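Local atomic coordinates of putative N-acetylmuramoyl-L-alanine amidase,autolysin cwp6 (Peptoclostridium difficile, PDB entry 5J72), a protein that probably cleaves the amide bond between N-acetylmuramic acid and L-alanine in peptidoglycan, using a zinc-dependent amidase domain joined to cell-wall-binding CWB2 modules. Residues K452-D457 with I631-T636; L525-H530 with T627-G632. All coordinates share one frame; numbering follows the deposited sequence.

Contact 1: K452-D457 with I631-T636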
# COMPACT_ATOMS: atom_id res chain seq x y z
N LYS A 452 12.60 -18.98 15.72
CA LYS A 452 12.02 -18.65 17.02
C LYS A 452 10.61 -18.04 16.86
O LYS A 452 10.34 -17.37 15.84
CB LYS A 452 12.97 -17.67 17.73
CG LYS A 452 14.39 -18.24 17.90
CD LYS A 452 14.38 -19.57 18.70
CE LYS A 452 15.75 -20.25 18.69
NZ LYS A 452 15.91 -21.13 19.87
N THR A 453 9.71 -18.31 17.83
CA THR A 453 8.35 -17.78 17.83
C THR A 453 8.07 -17.00 19.12
O THR A 453 8.36 -17.49 20.20
CB THR A 453 7.36 -18.90 17.71
OG1 THR A 453 7.59 -19.53 16.45
CG2 THR A 453 5.90 -18.41 17.79
N VAL A 454 7.50 -15.81 18.99
CA VAL A 454 7.19 -14.98 20.17
C VAL A 454 5.71 -14.60 20.06
O VAL A 454 5.21 -14.38 18.96
CB VAL A 454 8.05 -13.70 20.15
CG1 VAL A 454 7.62 -12.73 21.22
CG2 VAL A 454 9.53 -14.05 20.37
N VAL A 455 5.02 -14.54 21.19
CA VAL A 455 3.65 -14.06 21.20
C VAL A 455 3.76 -12.70 21.84
O VAL A 455 4.37 -12.53 22.90
CB VAL A 455 2.71 -14.98 21.94
CG1 VAL A 455 1.34 -14.29 22.18
CG2 VAL A 455 2.49 -16.29 21.16
N ILE A 456 3.18 -11.66 21.16
CA ILE A 456 3.17 -10.30 21.69
C ILE A 456 1.70 -10.00 22.08
O ILE A 456 0.80 -10.21 21.28
CB ILE A 456 3.63 -9.31 20.58
CG1 ILE A 456 5.15 -9.57 20.21
CG2 ILE A 456 3.46 -7.89 21.06
CD1 ILE A 456 6.08 -9.31 21.46
N ASP A 457 1.49 -9.50 23.31
CA ASP A 457 0.13 -9.23 23.79
C ASP A 457 -0.06 -7.79 24.25
O ASP A 457 0.36 -7.40 25.34
CB ASP A 457 -0.14 -10.23 24.97
CG ASP A 457 -1.45 -9.96 25.70
OD1 ASP A 457 -2.48 -9.80 25.01
OD2 ASP A 457 -1.44 -9.89 26.98
N ILE A 631 14.11 -5.66 20.75
CA ILE A 631 15.57 -6.00 20.81
C ILE A 631 15.81 -6.86 22.08
O ILE A 631 16.52 -7.88 22.01
CB ILE A 631 16.44 -4.72 20.84
CG1 ILE A 631 16.38 -3.98 19.46
CG2 ILE A 631 17.97 -5.14 21.13
CD1 ILE A 631 16.85 -2.51 19.58
N GLY A 632 15.22 -6.45 23.21
CA GLY A 632 15.36 -7.24 24.44
C GLY A 632 14.84 -8.64 24.26
O GLY A 632 15.39 -9.60 24.78
N ILE A 633 13.70 -8.81 23.53
CA ILE A 633 13.18 -10.14 23.29
C ILE A 633 14.15 -10.97 22.40
O ILE A 633 14.39 -12.16 22.67
CB ILE A 633 11.77 -10.08 22.59
CG1 ILE A 633 10.75 -9.49 23.64
CG2 ILE A 633 11.31 -11.50 22.05
CD1 ILE A 633 9.34 -9.14 22.95
N GLU A 634 14.65 -10.35 21.33
CA GLU A 634 15.60 -11.02 20.43
C GLU A 634 16.86 -11.45 21.27
O GLU A 634 17.36 -12.58 21.08
CB GLU A 634 16.00 -10.04 19.33
CG GLU A 634 17.16 -10.58 18.49
CD GLU A 634 17.66 -9.54 17.50
OE1 GLU A 634 17.80 -8.36 17.86
OE2 GLU A 634 17.91 -9.94 16.34
N ASP A 635 17.35 -10.59 22.14
CA ASP A 635 18.45 -10.93 23.05
C ASP A 635 18.18 -12.21 23.74
O ASP A 635 19.08 -13.05 23.90
CB ASP A 635 18.60 -9.93 24.18
CG ASP A 635 19.13 -8.60 23.76
OD1 ASP A 635 19.76 -8.52 22.69
OD2 ASP A 635 18.93 -7.61 24.51
N THR A 636 16.96 -12.38 24.17
CA THR A 636 16.55 -13.53 24.92
C THR A 636 16.32 -14.78 24.12
O THR A 636 16.82 -15.84 24.54
CB THR A 636 15.24 -13.17 25.68
OG1 THR A 636 15.45 -11.98 26.43
CG2 THR A 636 14.82 -14.26 26.64
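Val454 and Ile456, on a strand of the mixed sheet of the amidase domain, pack against Ile633 of the C-terminal helix 619-637, a small worked example of how a helix lies over a sheet in an alpha/beta fold. Alternation along the strand sets up the contact: Val454 points to the helix and Ile456 brings its end there, whereas Val455 and Asp457 belong to the other side. The two branches of Ile633 divide the work. Its CG2 is anti to the backbone nitrogen and sits over the fork of Val454, 3.5 Å from Val454 CG2 and 4.0 Å from Val454 CG1, nearer the CG2 branch than the CG1 branch. The longer branch runs on, extended at chi2 (170°), and its CD1 ends 3.6 Å from Ile456 CD1. Ile456 reaches this point by a bend: the bond from CA to CB does not aim at the helix, but chi2 of -62° folds the terminal methyl round to Ile633. Helix 477-494 adds Ala485, Thr488 and Thr489 against Ile456, and Ile562 of helix 554-569 touches Ile633. Around Ile633 the helix also bonds within itself. Thr636 OG1 donates to Gly632 O at 2.9 Å, 21° out of the carbonyl plane, while Thr636 N approaches the same oxygen from the opposite face at 3.3 Å, so a single carbonyl is held by two donors. On the other side of the strand Val455 meets Phe526, while Asp457 makes a salt bridge with Arg514 and hydrogen bonds with Thr502 and Ser528. Across the contact itself no hydrogen bond forms; three buried aliphatic side chains join strand to helix through methyl contacts, so the fit depends on shape and on exclusion of water.

Contact 2: L525-H530 with T627-G632. With ZN (zinc ion), chain I.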
# COMPACT_ATOMS: atom_id res chain seq x y z
N LEU A 525 8.71 -17.25 23.87
CA LEU A 525 8.46 -16.23 24.92
C LEU A 525 7.17 -15.50 24.60
O LEU A 525 6.90 -15.23 23.43
CB LEU A 525 9.58 -15.18 24.96
CG LEU A 525 9.38 -14.07 26.01
CD1 LEU A 525 9.65 -14.68 27.44
CD2 LEU A 525 10.34 -12.89 25.84
N PHE A 526 6.38 -15.21 25.63
CA PHE A 526 5.13 -14.47 25.57
C PHE A 526 5.39 -13.19 26.27
O PHE A 526 5.83 -13.21 27.44
CB PHE A 526 4.02 -15.27 26.26
CG PHE A 526 2.70 -14.53 26.44
CD1 PHE A 526 2.55 -13.58 27.44
CD2 PHE A 526 1.61 -14.81 25.64
CE1 PHE A 526 1.31 -12.93 27.63
CE2 PHE A 526 0.39 -14.17 25.83
CZ PHE A 526 0.26 -13.23 26.83
N THR A 527 5.15 -12.03 25.61
CA THR A 527 5.38 -10.76 26.24
C THR A 527 4.09 -9.92 26.24
O THR A 527 3.62 -9.56 25.17
CB THR A 527 6.47 -10.00 25.50
OG1 THR A 527 7.66 -10.82 25.49
CG2 THR A 527 6.86 -8.72 26.17
N SER A 528 3.56 -9.61 27.43
CA SER A 528 2.40 -8.75 27.55
C SER A 528 2.90 -7.34 27.71
O SER A 528 3.86 -7.11 28.46
CB SER A 528 1.53 -9.24 28.72
OG SER A 528 0.37 -8.44 28.88
N ILE A 529 2.29 -6.36 27.03
CA ILE A 529 2.77 -5.00 27.07
C ILE A 529 1.69 -4.14 27.66
O ILE A 529 0.57 -4.11 27.13
CB ILE A 529 3.15 -4.52 25.62
CG1 ILE A 529 4.41 -5.33 25.15
CG2 ILE A 529 3.53 -3.03 25.59
CD1 ILE A 529 4.78 -5.07 23.68
N HIS A 530 2.02 -3.44 28.72
CA HIS A 530 1.09 -2.60 29.47
C HIS A 530 1.70 -1.25 29.85
O HIS A 530 2.90 -1.04 29.65
CB HIS A 530 0.71 -3.35 30.77
CG HIS A 530 -0.26 -4.48 30.54
ND1 HIS A 530 -1.60 -4.40 30.91
CD2 HIS A 530 -0.06 -5.70 29.96
CE1 HIS A 530 -2.15 -5.55 30.53
NE2 HIS A 530 -1.29 -6.37 29.95
N THR A 627 10.41 -0.95 19.62
CA THR A 627 11.63 -1.52 19.05
C THR A 627 12.59 -2.04 20.19
O THR A 627 13.11 -3.15 20.08
CB THR A 627 12.40 -0.42 18.30
OG1 THR A 627 11.53 0.02 17.22
CG2 THR A 627 13.79 -0.99 17.74
N GLN A 628 12.81 -1.23 21.23
CA GLN A 628 13.70 -1.66 22.33
C GLN A 628 13.18 -2.93 22.98
O GLN A 628 13.94 -3.86 23.32
CB GLN A 628 13.84 -0.54 23.36
CG GLN A 628 14.48 0.75 22.84
CD GLN A 628 15.80 0.44 22.12
OE1 GLN A 628 15.91 0.55 20.89
NE2 GLN A 628 16.83 -0.02 22.87
N ILE A 629 11.83 -3.00 23.16
CA ILE A 629 11.32 -4.21 23.72
C ILE A 629 11.62 -5.37 22.79
O ILE A 629 11.98 -6.45 23.26
CB ILE A 629 9.78 -4.06 23.98
CG1 ILE A 629 9.56 -3.01 25.09
CG2 ILE A 629 9.19 -5.44 24.35
CD1 ILE A 629 8.00 -2.61 25.30
N GLY A 630 11.48 -5.15 21.43
CA GLY A 630 11.75 -6.24 20.50
C GLY A 630 13.24 -6.63 20.58
O GLY A 630 13.56 -7.83 20.47
N ILE A 631 14.11 -5.66 20.75
CA ILE A 631 15.57 -6.00 20.81
C ILE A 631 15.81 -6.86 22.08
O ILE A 631 16.52 -7.88 22.01
CB ILE A 631 16.44 -4.72 20.84
CG1 ILE A 631 16.38 -3.98 19.46
CG2 ILE A 631 17.97 -5.14 21.13
CD1 ILE A 631 16.85 -2.51 19.58
N GLY A 632 15.22 -6.45 23.21
CA GLY A 632 15.36 -7.24 24.44
C GLY A 632 14.84 -8.64 24.26
O GLY A 632 15.39 -9.60 24.78
ZN ZN I . -2.56 -2.87 32.17
O HOH W 1 -3.05 -4.39 33.62
O HOH W 2 -1.08 -2.13 33.56
O HOH W 3 -3.78 -1.50 33.63
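Ile629 buries the most surface here, reaching from helix 619-637 toward Ile529 and Thr527 on strand 525-532. Its two branches serve different partners. CD1 of Ile629 comes beside the end of Ile529, 4.4 Å from Ile529 CD1, both side chains being extended at chi2 (172° in Ile629), and CG2 stands 4.4 Å from Thr527 CG2, the methyl of the threonine. These are wide methyl separations, and other residues complete the core: Cys604 of strand 599-606 and Thr484 of helix 477-494 touch both isoleucines. The next residue of the strand, His530, gives its ring to the zinc ion, which its ND1 binds at 2.2 Å. His460, Glu477 and three waters complete the coordination. The other ring nitrogen, NE2, has Ser528 OG 2.9 Å away at the ring edge and in its plane. Ser528 OG is hydrogen-bonded to Asp457 OD2. One strand thus carries two chemistries: apolar contact, without a hydrogen bond between the segments, faces the helix, while directional metal coordination is offered by the adjoining residue of the same strand.

How the contacts relate
Contacts 1 and 2 have centres 6 Å apart and cover the same face of one sheet, where strands 453-458 and 525-532 run parallel as neighbours. Along the chain the strand segments 452-457 and 525-530 come first; both contacts then end on helix 619-637, whose segments 627-632 and 631-636 overlap at Ile631 and Gly632. Ile629 and Ile633 stand about one helical turn apart. Probable backbone hydrogen bonds join the strands, Asp457 N to Thr527 O and Ile529 N to Asp457 O, each 2.8 Å. Ile633 CD1 also packs on Thr527 OG1, so the C-terminal helix spans two neighbouring strands, one of which carries zinc-binding His530.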